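Local coordinates for protein 3-methyladenine dna-glycosylase (Archaeoglobus fulgidus, PDB 2JHN) that belongs to the helix-hairpin-helix superfamily of base excision DNA repair proteins, combining a mostly helical part with a TATA-box-binding-protein-like domain, at residues A71-R74 with K75-Y79; E150-N154 with G155-Y159; K261-E264 with I265-R269. The protein carries 1 engineered substitution. All coordinates share one frame; numbering follows the deposited sequence.

Contact 1 (A71-R74 with K75-Y79)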
ATOM      1  N   ALA A  71     -13.314 -13.843  -6.349  1.00 23.77           N
ATOM      2  CA  ALA A  71     -13.011 -13.021  -5.181  1.00 22.76           C
ATOM      3  C   ALA A  71     -11.513 -12.727  -5.110  1.00 21.94           C
ATOM      4  O   ALA A  71     -11.116 -11.584  -4.879  1.00 21.31           O
ATOM      5  CB  ALA A  71     -13.488 -13.711  -3.898  1.00 22.82           C
ATOM      6  N   VAL A  72     -10.688 -13.760  -5.312  1.00 20.53           N
ATOM      7  CA  VAL A  72      -9.234 -13.592  -5.285  1.00 19.22           C
ATOM      8  C   VAL A  72      -8.797 -12.627  -6.402  1.00 18.90           C
ATOM      9  O   VAL A  72      -7.980 -11.724  -6.182  1.00 17.39           O
ATOM     10  CB  VAL A  72      -8.490 -14.949  -5.419  1.00 19.90           C
ATOM     11  CG1 VAL A  72      -6.976 -14.721  -5.562  1.00 19.07           C
ATOM     12  CG2 VAL A  72      -8.772 -15.844  -4.248  1.00 18.34           C
ATOM     13  N   ARG A  73      -9.362 -12.806  -7.590  1.00 18.44           N
ATOM     14  CA  ARG A  73      -8.993 -11.975  -8.748  1.00 18.85           C
ATOM     15  C   ARG A  73      -9.270 -10.494  -8.474  1.00 17.79           C
ATOM     16  O   ARG A  73      -8.444  -9.643  -8.786  1.00 16.11           O
ATOM     17  CB  ARG A  73      -9.740 -12.437  -9.998  1.00 19.66           C
ATOM     18  CG  ARG A  73      -9.439 -11.687 -11.286  1.00 22.46           C
ATOM     19  CD  ARG A  73     -10.440 -12.092 -12.357  1.00 28.30           C
ATOM     20  NE  ARG A  73     -10.027 -11.646 -13.687  1.00 35.36           N
ATOM     21  CZ  ARG A  73     -10.450 -10.528 -14.277  1.00 37.89           C
ATOM     22  NH1 ARG A  73     -11.315  -9.731 -13.660  1.00 37.57           N
ATOM     23  NH2 ARG A  73     -10.018 -10.217 -15.499  1.00 40.38           N
ATOM     24  N   ARG A  74     -10.430 -10.208  -7.881  1.00 17.41           N
ATOM     25  CA  ARG A  74     -10.845  -8.834  -7.558  1.00 18.11           C
ATOM     26  C   ARG A  74      -9.852  -8.231  -6.585  1.00 16.60           C
ATOM     27  O   ARG A  74      -9.453  -7.078  -6.737  1.00 15.40           O
ATOM     28  CB  ARG A  74     -12.235  -8.845  -6.915  1.00 18.89           C
ATOM     29  CG  ARG A  74     -12.938  -7.496  -6.822  0.70 20.20           C
ATOM     30  CD  ARG A  74     -14.421  -7.665  -6.387  0.70 21.52           C
ATOM     31  NE  ARG A  74     -15.128  -8.737  -7.113  0.70 28.28           N
ATOM     32  CZ  ARG A  74     -15.564  -9.878  -6.568  0.70 29.98           C
ATOM     33  NH1 ARG A  74     -15.375 -10.142  -5.276  0.70 32.01           N
ATOM     34  NH2 ARG A  74     -16.186 -10.772  -7.322  0.70 31.04           N
ATOM     35  N   LYS A  75      -9.478  -9.018  -5.582  1.00 16.21           N
ATOM     36  CA  LYS A  75      -8.538  -8.567  -4.539  1.00 16.70           C
ATOM     37  C   LYS A  75      -7.180  -8.248  -5.158  1.00 15.43           C
ATOM     38  O   LYS A  75      -6.579  -7.228  -4.829  1.00 14.14           O
ATOM     39  CB  LYS A  75      -8.354  -9.619  -3.454  1.00 16.30           C
ATOM     40  CG  LYS A  75      -9.543  -9.811  -2.464  1.00 21.17           C
ATOM     41  CD  LYS A  75      -9.155 -10.893  -1.407  1.00 20.10           C
ATOM     42  CE  LYS A  75      -9.784 -10.641  -0.010  1.00 28.36           C
ATOM     43  NZ  LYS A  75      -9.155 -11.506   1.079  1.00 27.53           N
ATOM     44  N   LEU A  76      -6.697  -9.112  -6.058  1.00 14.00           N
ATOM     45  CA  LEU A  76      -5.361  -8.894  -6.645  1.00 13.39           C
ATOM     46  C   LEU A  76      -5.316  -7.729  -7.637  1.00 13.32           C
ATOM     47  O   LEU A  76      -4.315  -7.008  -7.702  1.00 12.57           O
ATOM     48  CB  LEU A  76      -4.828 -10.156  -7.318  1.00 13.95           C
ATOM     49  CG  LEU A  76      -4.633 -11.345  -6.363  1.00 14.65           C
ATOM     50  CD1 LEU A  76      -4.273 -12.588  -7.187  1.00 17.31           C
ATOM     51  CD2 LEU A  76      -3.570 -11.044  -5.320  1.00 17.79           C
ATOM     52  N   VAL A  77      -6.377  -7.575  -8.425  1.00 12.20           N
ATOM     53  CA  VAL A  77      -6.473  -6.462  -9.373  1.00 12.40           C
ATOM     54  C   VAL A  77      -6.392  -5.122  -8.612  1.00 12.08           C
ATOM     55  O   VAL A  77      -5.660  -4.211  -9.002  1.00 12.24           O
ATOM     56  CB  VAL A  77      -7.771  -6.532 -10.194  1.00 13.01           C
ATOM     57  CG1 VAL A  77      -8.033  -5.197 -10.945  1.00 12.51           C
ATOM     58  CG2 VAL A  77      -7.703  -7.720 -11.195  1.00 12.80           C
ATOM     59  N   GLU A  78      -7.151  -5.025  -7.536  1.00 11.21           N
ATOM     60  CA  GLU A  78      -7.200  -3.809  -6.718  1.00 12.23           C
ATOM     61  C   GLU A  78      -5.851  -3.584  -5.974  1.00 11.40           C
ATOM     62  O   GLU A  78      -5.321  -2.453  -5.905  1.00 11.34           O
ATOM     63  CB  GLU A  78      -8.354  -3.930  -5.727  1.00 12.66           C
ATOM     64  CG  GLU A  78      -8.508  -2.670  -4.859  1.00 17.66           C
ATOM     65  CD  GLU A  78      -9.518  -2.843  -3.758  1.00 24.87           C
ATOM     66  OE1 GLU A  78      -9.581  -3.947  -3.154  1.00 27.26           O
ATOM     67  OE2 GLU A  78     -10.229  -1.853  -3.469  1.00 29.41           O
ATOM     68  N   TYR A  79      -5.300  -4.649  -5.398  1.00 10.05           N
ATOM     69  CA  TYR A  79      -4.076  -4.520  -4.596  1.00 10.41           C
ATOM     70  C   TYR A  79      -2.818  -4.186  -5.432  1.00  9.69           C
ATOM     71  O   TYR A  79      -1.986  -3.342  -5.051  1.00  8.86           O
ATOM     72  CB  TYR A  79      -3.838  -5.808  -3.807  1.00  9.99           C
ATOM     73  CG  TYR A  79      -2.559  -5.801  -2.992  1.00 12.01           C
ATOM     74  CD1 TYR A  79      -2.505  -5.114  -1.773  1.00 12.00           C
ATOM     75  CD2 TYR A  79      -1.412  -6.513  -3.416  1.00 11.73           C
ATOM     76  CE1 TYR A  79      -1.350  -5.094  -0.992  1.00 13.44           C
ATOM     77  CE2 TYR A  79      -0.243  -6.501  -2.634  1.00 11.29           C
ATOM     78  CZ  TYR A  79      -0.234  -5.795  -1.411  1.00 12.41           C
ATOM     79  OH  TYR A  79       0.889  -5.738  -0.595  1.00 14.26           O
TER
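V72 and L76, one helical turn apart, run alongside each other in the same direction, with CG1 of V72 3.8 Å from CD1 of L76. The branch of V72 that does the touching, CG1, is anti to its own amide N (chi1 173°), which turns it toward the following turn. L76 also leans on the backbone ahead of it: its CG sits 3.4 Å from V72 O, the same oxygen that accepts the hydrogen bond from L76 N at 2.9 Å. That oxygen therefore has the amide of L76 and its branched carbon as close neighbours.

V77 repeats this one residue on. Its N is bonded to R73 O at 2.9 Å, and with CG1 of V77 anti to the backbone N (chi1 167°), CG2 of V77 swings to the other side and comes to 3.2 Å from R73 O. The aliphatic part of R73 passes more loosely, CG of R73 lying 4.3 Å from CG2 of V77. CG of K75 likewise lies close to A71 O, while E78 brings only CB near R74 O.

All of this belongs to helix 69-80 of the TATA-box-binding-protein-like domain, where a helix rests on an antiparallel sheet. Its frame here is four consecutive i to i+4 bonds: K75 N to A71 O, L76 N to V72 O, V77 N to R73 O, and E78 N to R74 O, the last the longest at 3.2 Å.

The V72 and L76 pair faces strand 34-41, V72 meeting L41 and also F64, L76 meeting W35. Further along, Y79 OH is hydrogen-bonded to OD1 of D28, a residue of a sodium site, and on the polar side OE1 of E78 forms a salt bridge with NZ of K201.

Contact 2 (E150-N154 with G155-Y159); sequences EVEWN and GLKFY
V151 O takes the shortest hydrogen bond here, from F158 N at 2.7 Å, and carbon also lies close to it: CA of K157 gives it a CA-H...O contact and the edge of the F158 ring lies near it, in the ring plane. In return V151 N binds F158 O. A second mutual pair joins W153 and L156; of its two bonds, the one from L156 N to W153 O (3.0 Å) comes from above the carbonyl plane, 43° out of it. W153 O is also met by the rim of the F158 ring, at CE2.

The two strands form a tight beta hairpin closed by a type II' turn from W153 to L156. N154 takes the positive phi (50°) of the first corner and G155 the second. N154 folds its amide back so that OD1 of N154 sits 3.2 Å above the W153 ring, over its centre.

V151, W153, L156 and F158 share one face. The side chains of W153 and F158 meet at a slant, CZ of F158 coming to the edge of the indole in its plane, 3.8 Å from CE3 of W153. This face is laid against A47 of strand 44-54, while Y159 is backbone-bonded to A38, placing the hairpin beside the sheet of the TATA-box-binding-protein-like domain.

E150, E152, K157 and Y159 occupy the other face. K157, extended beyond CG, runs alongside both glutamates; OE2 of E150 is 4.4 Å from NZ of K157, too far for a salt bridge, and OE2 of E152 touches CE of K157 at 3.8 Å. E150 also lies alongside the ring of Y159, its carboxylate turned 24° from the ring plane.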
ATOM      1  N   GLU A 150       0.911 -18.347   8.595  1.00 29.22           N
ATOM      2  CA  GLU A 150       1.923 -18.994   7.769  1.00 30.64           C
ATOM      3  C   GLU A 150       1.258 -20.168   7.060  1.00 31.02           C
ATOM      4  O   GLU A 150       0.566 -20.978   7.698  1.00 31.01           O
ATOM      5  CB  GLU A 150       3.089 -19.464   8.641  1.00 31.11           C
ATOM      6  CG  GLU A 150       4.446 -19.529   7.941  1.00 33.16           C
ATOM      7  CD  GLU A 150       5.590 -19.915   8.888  1.00 33.51           C
ATOM      8  OE1 GLU A 150       5.508 -19.592  10.104  1.00 36.72           O
ATOM      9  OE2 GLU A 150       6.576 -20.534   8.411  1.00 37.10           O
ATOM     10  N   VAL A 151       1.421 -20.224   5.740  1.00 30.27           N
ATOM     11  CA  VAL A 151       0.899 -21.315   4.934  1.00 31.19           C
ATOM     12  C   VAL A 151       2.069 -21.927   4.174  1.00 31.59           C
ATOM     13  O   VAL A 151       2.851 -21.225   3.526  1.00 31.00           O
ATOM     14  CB  VAL A 151      -0.222 -20.853   3.939  1.00 30.62           C
ATOM     15  CG1 VAL A 151      -0.645 -21.987   3.025  1.00 31.00           C
ATOM     16  CG2 VAL A 151      -1.438 -20.329   4.679  1.00 31.56           C
ATOM     17  N   GLU A 152       2.202 -23.245   4.281  1.00 32.56           N
ATOM     18  CA  GLU A 152       3.145 -23.977   3.461  1.00 33.66           C
ATOM     19  C   GLU A 152       2.352 -24.652   2.344  1.00 33.63           C
ATOM     20  O   GLU A 152       1.357 -25.349   2.598  1.00 33.33           O
ATOM     21  CB  GLU A 152       3.929 -24.993   4.308  1.00 34.45           C
ATOM     22  CG  GLU A 152       5.344 -25.240   3.808  1.00 37.33           C
ATOM     23  CD  GLU A 152       6.321 -25.583   4.930  1.00 42.36           C
ATOM     24  OE1 GLU A 152       5.876 -26.050   6.009  1.00 45.17           O
ATOM     25  OE2 GLU A 152       7.542 -25.384   4.732  1.00 43.39           O
ATOM     26  N   TRP A 153       2.770 -24.391   1.106  1.00 33.85           N
ATOM     27  CA  TRP A 153       2.104 -24.910  -0.092  1.00 34.30           C
ATOM     28  C   TRP A 153       3.136 -24.984  -1.202  1.00 35.05           C
ATOM     29  O   TRP A 153       4.007 -24.104  -1.311  1.00 34.56           O
ATOM     30  CB  TRP A 153       0.919 -24.039  -0.509  1.00 33.86           C
ATOM     31  CG  TRP A 153       0.205 -24.558  -1.729  1.00 33.38           C
ATOM     32  CD1 TRP A 153      -0.581 -25.682  -1.809  1.00 32.82           C
ATOM     33  CD2 TRP A 153       0.236 -23.993  -3.051  1.00 31.71           C
ATOM     34  NE1 TRP A 153      -1.047 -25.839  -3.097  1.00 32.91           N
ATOM     35  CE2 TRP A 153      -0.567 -24.815  -3.876  1.00 32.31           C
ATOM     36  CE3 TRP A 153       0.850 -22.859  -3.612  1.00 31.51           C
ATOM     37  CZ2 TRP A 153      -0.764 -24.550  -5.238  1.00 33.21           C
ATOM     38  CZ3 TRP A 153       0.653 -22.594  -4.964  1.00 32.16           C
ATOM     39  CH2 TRP A 153      -0.147 -23.435  -5.763  1.00 32.54           C
ATOM     40  N   ASN A 154       3.045 -26.040  -2.018  1.00 36.07           N
ATOM     41  CA  ASN A 154       4.187 -26.503  -2.816  1.00 37.16           C
ATOM     42  C   ASN A 154       5.369 -26.634  -1.857  1.00 36.87           C
ATOM     43  O   ASN A 154       5.224 -27.204  -0.762  1.00 37.89           O
ATOM     44  CB  ASN A 154       4.491 -25.579  -4.004  1.00 37.61           C
ATOM     45  CG  ASN A 154       3.508 -25.769  -5.169  1.00 41.13           C
ATOM     46  OD1 ASN A 154       2.305 -25.964  -4.965  1.00 43.59           O
ATOM     47  ND2 ASN A 154       4.027 -25.705  -6.399  1.00 42.51           N
ATOM     48  N   GLY A 155       6.522 -26.100  -2.224  1.00 36.35           N
ATOM     49  CA  GLY A 155       7.644 -26.114  -1.302  1.00 35.65           C
ATOM     50  C   GLY A 155       7.881 -24.788  -0.617  1.00 34.85           C
ATOM     51  O   GLY A 155       8.947 -24.576  -0.033  1.00 35.65           O
ATOM     52  N   LEU A 156       6.877 -23.907  -0.657  1.00 33.52           N
ATOM     53  CA  LEU A 156       7.073 -22.485  -0.353  1.00 31.64           C
ATOM     54  C   LEU A 156       6.313 -22.014   0.868  1.00 30.12           C
ATOM     55  O   LEU A 156       5.216 -22.473   1.133  1.00 29.42           O
ATOM     56  CB  LEU A 156       6.651 -21.634  -1.551  1.00 31.67           C
ATOM     57  CG  LEU A 156       7.653 -21.562  -2.699  1.00 32.66           C
ATOM     58  CD1 LEU A 156       7.042 -20.845  -3.893  1.00 33.92           C
ATOM     59  CD2 LEU A 156       8.936 -20.869  -2.224  1.00 33.74           C
ATOM     60  N   LYS A 157       6.902 -21.073   1.598  1.00 28.92           N
ATOM     61  CA  LYS A 157       6.222 -20.491   2.739  1.00 27.45           C
ATOM     62  C   LYS A 157       5.516 -19.182   2.325  1.00 26.10           C
ATOM     63  O   LYS A 157       6.125 -18.337   1.671  1.00 25.91           O
ATOM     64  CB  LYS A 157       7.213 -20.248   3.871  1.00 28.69           C
ATOM     65  CG  LYS A 157       7.807 -21.542   4.467  1.00 29.78           C
ATOM     66  CD  LYS A 157       8.915 -21.204   5.443  1.00 32.48           C
ATOM     67  CE  LYS A 157       9.756 -22.429   5.796  1.00 35.41           C
ATOM     68  NZ  LYS A 157      10.439 -22.178   7.094  1.00 36.68           N
ATOM     69  N   PHE A 158       4.243 -19.051   2.693  1.00 23.49           N
ATOM     70  CA  PHE A 158       3.443 -17.836   2.422  1.00 22.08           C
ATOM     71  C   PHE A 158       3.067 -17.166   3.750  1.00 21.83           C
ATOM     72  O   PHE A 158       2.496 -17.813   4.639  1.00 21.59           O
ATOM     73  CB  PHE A 158       2.157 -18.181   1.664  1.00 21.30           C
ATOM     74  CG  PHE A 158       2.389 -18.779   0.300  1.00 22.42           C
ATOM     75  CD1 PHE A 158       2.086 -18.047  -0.853  1.00 19.99           C
ATOM     76  CD2 PHE A 158       2.894 -20.088   0.161  1.00 21.94           C
ATOM     77  CE1 PHE A 158       2.297 -18.603  -2.140  1.00 22.10           C
ATOM     78  CE2 PHE A 158       3.113 -20.638  -1.108  1.00 21.78           C
ATOM     79  CZ  PHE A 158       2.807 -19.893  -2.266  1.00 21.87           C
ATOM     80  N   TYR A 159       3.339 -15.867   3.865  1.00 20.52           N
ATOM     81  CA  TYR A 159       3.134 -15.149   5.126  1.00 19.88           C
ATOM     82  C   TYR A 159       1.959 -14.173   4.991  1.00 18.82           C
ATOM     83  O   TYR A 159       1.771 -13.571   3.926  1.00 16.85           O
ATOM     84  CB  TYR A 159       4.426 -14.418   5.526  1.00 21.39           C
ATOM     85  CG  TYR A 159       5.662 -15.323   5.537  1.00 23.11           C
ATOM     86  CD1 TYR A 159       6.101 -15.944   6.714  1.00 25.27           C
ATOM     87  CD2 TYR A 159       6.371 -15.564   4.362  1.00 23.34           C
ATOM     88  CE1 TYR A 159       7.249 -16.799   6.706  1.00 24.13           C
ATOM     89  CE2 TYR A 159       7.498 -16.394   4.340  1.00 26.04           C
ATOM     90  CZ  TYR A 159       7.934 -17.000   5.511  1.00 25.50           C
ATOM     91  OH  TYR A 159       9.066 -17.818   5.427  1.00 27.42           O
TER

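Contact 3 (K261-E264 with I265-R269)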
ATOM      1  N   LYS A 261       0.408  24.534   0.204  1.00 25.30           N
ATOM      2  CA  LYS A 261       0.781  24.811  -1.190  1.00 25.18           C
ATOM      3  C   LYS A 261       0.733  23.520  -2.038  1.00 24.65           C
ATOM      4  O   LYS A 261       0.270  23.517  -3.192  1.00 24.11           O
ATOM      5  CB  LYS A 261       2.189  25.413  -1.234  1.00 25.90           C
ATOM      6  CG  LYS A 261       2.588  25.940  -2.616  1.00 27.86           C
ATOM      7  CD  LYS A 261       1.778  27.212  -2.937  1.00 31.25           C
ATOM      8  CE  LYS A 261       1.745  27.507  -4.417  1.00 34.38           C
ATOM      9  NZ  LYS A 261       1.130  28.854  -4.653  1.00 36.14           N
ATOM     10  N   VAL A 262       1.220  22.428  -1.450  1.00 24.22           N
ATOM     11  CA  VAL A 262       1.142  21.118  -2.095  1.00 23.47           C
ATOM     12  C   VAL A 262      -0.308  20.695  -2.336  1.00 23.42           C
ATOM     13  O   VAL A 262      -0.639  20.219  -3.414  1.00 22.67           O
ATOM     14  CB  VAL A 262       1.906  20.056  -1.311  1.00 23.12           C
ATOM     15  CG1 VAL A 262       1.602  18.634  -1.843  1.00 22.13           C
ATOM     16  CG2 VAL A 262       3.389  20.343  -1.344  1.00 23.70           C
ATOM     17  N   ARG A 263      -1.171  20.880  -1.333  1.00 24.18           N
ATOM     18  CA  ARG A 263      -2.604  20.669  -1.517  1.00 24.85           C
ATOM     19  C   ARG A 263      -3.209  21.459  -2.657  1.00 24.98           C
ATOM     20  O   ARG A 263      -4.086  20.968  -3.372  1.00 25.12           O
ATOM     21  CB  ARG A 263      -3.358  21.005  -0.223  1.00 25.63           C
ATOM     22  CG  ARG A 263      -3.922  19.810   0.444  1.00 26.97           C
ATOM     23  CD  ARG A 263      -4.535  20.140   1.772  1.00 27.71           C
ATOM     24  NE  ARG A 263      -4.248  19.035   2.664  1.00 32.15           N
ATOM     25  CZ  ARG A 263      -3.380  19.077   3.670  1.00 32.32           C
ATOM     26  NH1 ARG A 263      -2.714  20.193   3.954  1.00 32.85           N
ATOM     27  NH2 ARG A 263      -3.192  17.988   4.404  1.00 31.36           N
ATOM     28  N   GLU A 264      -2.752  22.705  -2.797  1.00 24.72           N
ATOM     29  CA  GLU A 264      -3.229  23.612  -3.825  1.00 24.38           C
ATOM     30  C   GLU A 264      -2.831  23.081  -5.209  1.00 23.68           C
ATOM     31  O   GLU A 264      -3.680  22.998  -6.097  1.00 23.62           O
ATOM     32  CB  GLU A 264      -2.687  25.031  -3.550  1.00 24.04           C
ATOM     33  CG  GLU A 264      -3.063  26.110  -4.556  0.50 25.61           C
ATOM     34  CD  GLU A 264      -2.053  27.261  -4.591  0.50 25.00           C
ATOM     35  OE1 GLU A 264      -1.558  27.688  -3.520  0.50 25.16           O
ATOM     36  OE2 GLU A 264      -1.741  27.730  -5.705  0.50 27.27           O
ATOM     37  N   ILE A 265      -1.561  22.700  -5.362  1.00 23.50           N
ATOM     38  CA  ILE A 265      -1.047  22.013  -6.564  1.00 23.31           C
ATOM     39  C   ILE A 265      -1.840  20.751  -6.943  1.00 22.75           C
ATOM     40  O   ILE A 265      -2.243  20.575  -8.105  1.00 21.15           O
ATOM     41  CB  ILE A 265       0.481  21.679  -6.447  1.00 24.43           C
ATOM     42  CG1 ILE A 265       1.317  22.858  -6.934  1.00 25.53           C
ATOM     43  CG2 ILE A 265       0.860  20.416  -7.284  1.00 25.92           C
ATOM     44  CD1 ILE A 265       0.992  23.294  -8.390  1.00 28.02           C
ATOM     45  N   ALA A 266      -2.056  19.866  -5.968  1.00 22.12           N
ATOM     46  CA  ALA A 266      -2.848  18.659  -6.223  1.00 21.78           C
ATOM     47  C   ALA A 266      -4.257  18.974  -6.717  1.00 22.36           C
ATOM     48  O   ALA A 266      -4.751  18.340  -7.656  1.00 21.82           O
ATOM     49  CB  ALA A 266      -2.899  17.781  -4.971  1.00 20.93           C
ATOM     50  N   ARG A 267      -4.909  19.969  -6.102  1.00 23.18           N
ATOM     51  CA  ARG A 267      -6.224  20.398  -6.549  1.00 24.82           C
ATOM     52  C   ARG A 267      -6.187  20.881  -7.988  1.00 24.26           C
ATOM     53  O   ARG A 267      -7.018  20.488  -8.794  1.00 24.63           O
ATOM     54  CB  ARG A 267      -6.784  21.506  -5.647  1.00 24.83           C
ATOM     55  CG  ARG A 267      -7.617  21.026  -4.487  1.00 27.26           C
ATOM     56  CD  ARG A 267      -8.381  22.180  -3.815  1.00 27.57           C
ATOM     57  NE  ARG A 267      -7.527  23.324  -3.480  1.00 33.30           N
ATOM     58  CZ  ARG A 267      -6.813  23.457  -2.359  1.00 34.69           C
ATOM     59  NH1 ARG A 267      -6.836  22.532  -1.408  1.00 35.20           N
ATOM     60  NH2 ARG A 267      -6.071  24.544  -2.186  1.00 37.58           N
ATOM     61  N   GLU A 268      -5.190  21.708  -8.306  1.00 24.17           N
ATOM     62  CA  GLU A 268      -5.076  22.321  -9.633  1.00 23.92           C
ATOM     63  C   GLU A 268      -4.615  21.365 -10.740  1.00 22.87           C
ATOM     64  O   GLU A 268      -5.103  21.439 -11.879  1.00 23.12           O
ATOM     65  CB  GLU A 268      -4.169  23.574  -9.577  1.00 24.20           C
ATOM     66  CG  GLU A 268      -4.711  24.705  -8.671  0.50 24.98           C
ATOM     67  CD  GLU A 268      -3.722  25.857  -8.444  0.50 25.37           C
ATOM     68  OE1 GLU A 268      -2.493  25.644  -8.507  0.50 27.70           O
ATOM     69  OE2 GLU A 268      -4.185  26.988  -8.189  0.50 27.53           O
ATOM     70  N   ARG A 269      -3.686  20.462 -10.411  1.00 20.64           N
ATOM     71  CA  ARG A 269      -3.017  19.658 -11.421  1.00 18.78           C
ATOM     72  C   ARG A 269      -3.310  18.153 -11.410  1.00 17.65           C
ATOM     73  O   ARG A 269      -3.118  17.480 -12.439  1.00 15.04           O
ATOM     74  CB  ARG A 269      -1.495  19.874 -11.305  1.00 19.06           C
ATOM     75  CG  ARG A 269      -1.096  21.310 -11.642  1.00 20.46           C
ATOM     76  CD  ARG A 269       0.384  21.496 -11.636  1.00 24.60           C
ATOM     77  NE  ARG A 269       0.787  22.830 -12.105  1.00 28.26           N
ATOM     78  CZ  ARG A 269       1.199  23.132 -13.346  1.00 28.64           C
ATOM     79  NH1 ARG A 269       1.267  22.218 -14.310  1.00 25.41           N
ATOM     80  NH2 ARG A 269       1.536  24.384 -13.624  1.00 28.41           N
TER
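E264 and E268 bring two acids together on one side of the helix: the side chains run alongside each other, OE2 of E264 lies 3.6 Å from OE2 of E268, and the carboxylates are turned almost square, 86° apart. Such like charges should repel, but E264 is held by K261. NZ of K261 forms a salt bridge with OE1 of E264 at 3.1 Å, meeting the oxygen on its syn side, somewhat out of the carboxylate plane, and makes a weak second bond to OE2 of E264. This positive charge probably eases the strain between the acids. E264 reaches back to it with CG anti to the backbone N (chi1 179°), its chain extended beyond.

The flat group of R267 makes the next kind of contact. Bent at chi3 (-51°), the chain folds its guanidinium back over the preceding turn, so that R263 O sits over one face, toward its rim and 3.7 Å above the plane, and NH2 of R267 lies 3.4 Å from CA of E264. R263 sends its own guanidinium elsewhere, its NH2 forming salt bridges with D239 and E224.

Backbone bonds make up the frame of helix 259-270, one of the later helices of the helix-hairpin-helix DNA repair fold: I265 N to K261 O, A266 N to V262 O (2.9 Å), R267 N to R263 O and E268 N to E264 O. The helix has a wider pi-type turn at 266-269.

Carbon also meets backbone oxygen: CG of E268 lies 3.3 Å from E264 O, CB of I265 rests 3.5 Å from V262 O, and CB of A266 is 3.7 Å from V262 O. Outward, V262 and I265 both pack on V247 of helix 241-251, and V262 and A266 meet F236.

Contacts 1 and 2 come from different family regions yet sit near each other, with centres about 20 Å apart and nearest atoms about 9 Å. Strand 34-41 relates them: the helix of contact 1 packs on L41 and W35, the hairpin of contact 2 on R36 and A38. In contact 2 the side chain of W153 is about 8 Å from a mercury ion and the side chain of Y159 about 8 Å from a sodium ion; in contact 1 the side chain of V72 is about 11 Å from a mercury ion, and Y79 OH is hydrogen-bonded to D28 of a sodium site. Contact 3 is remote, its centre about 44 Å from that of contact 2 and about 31 Å from that of contact 1.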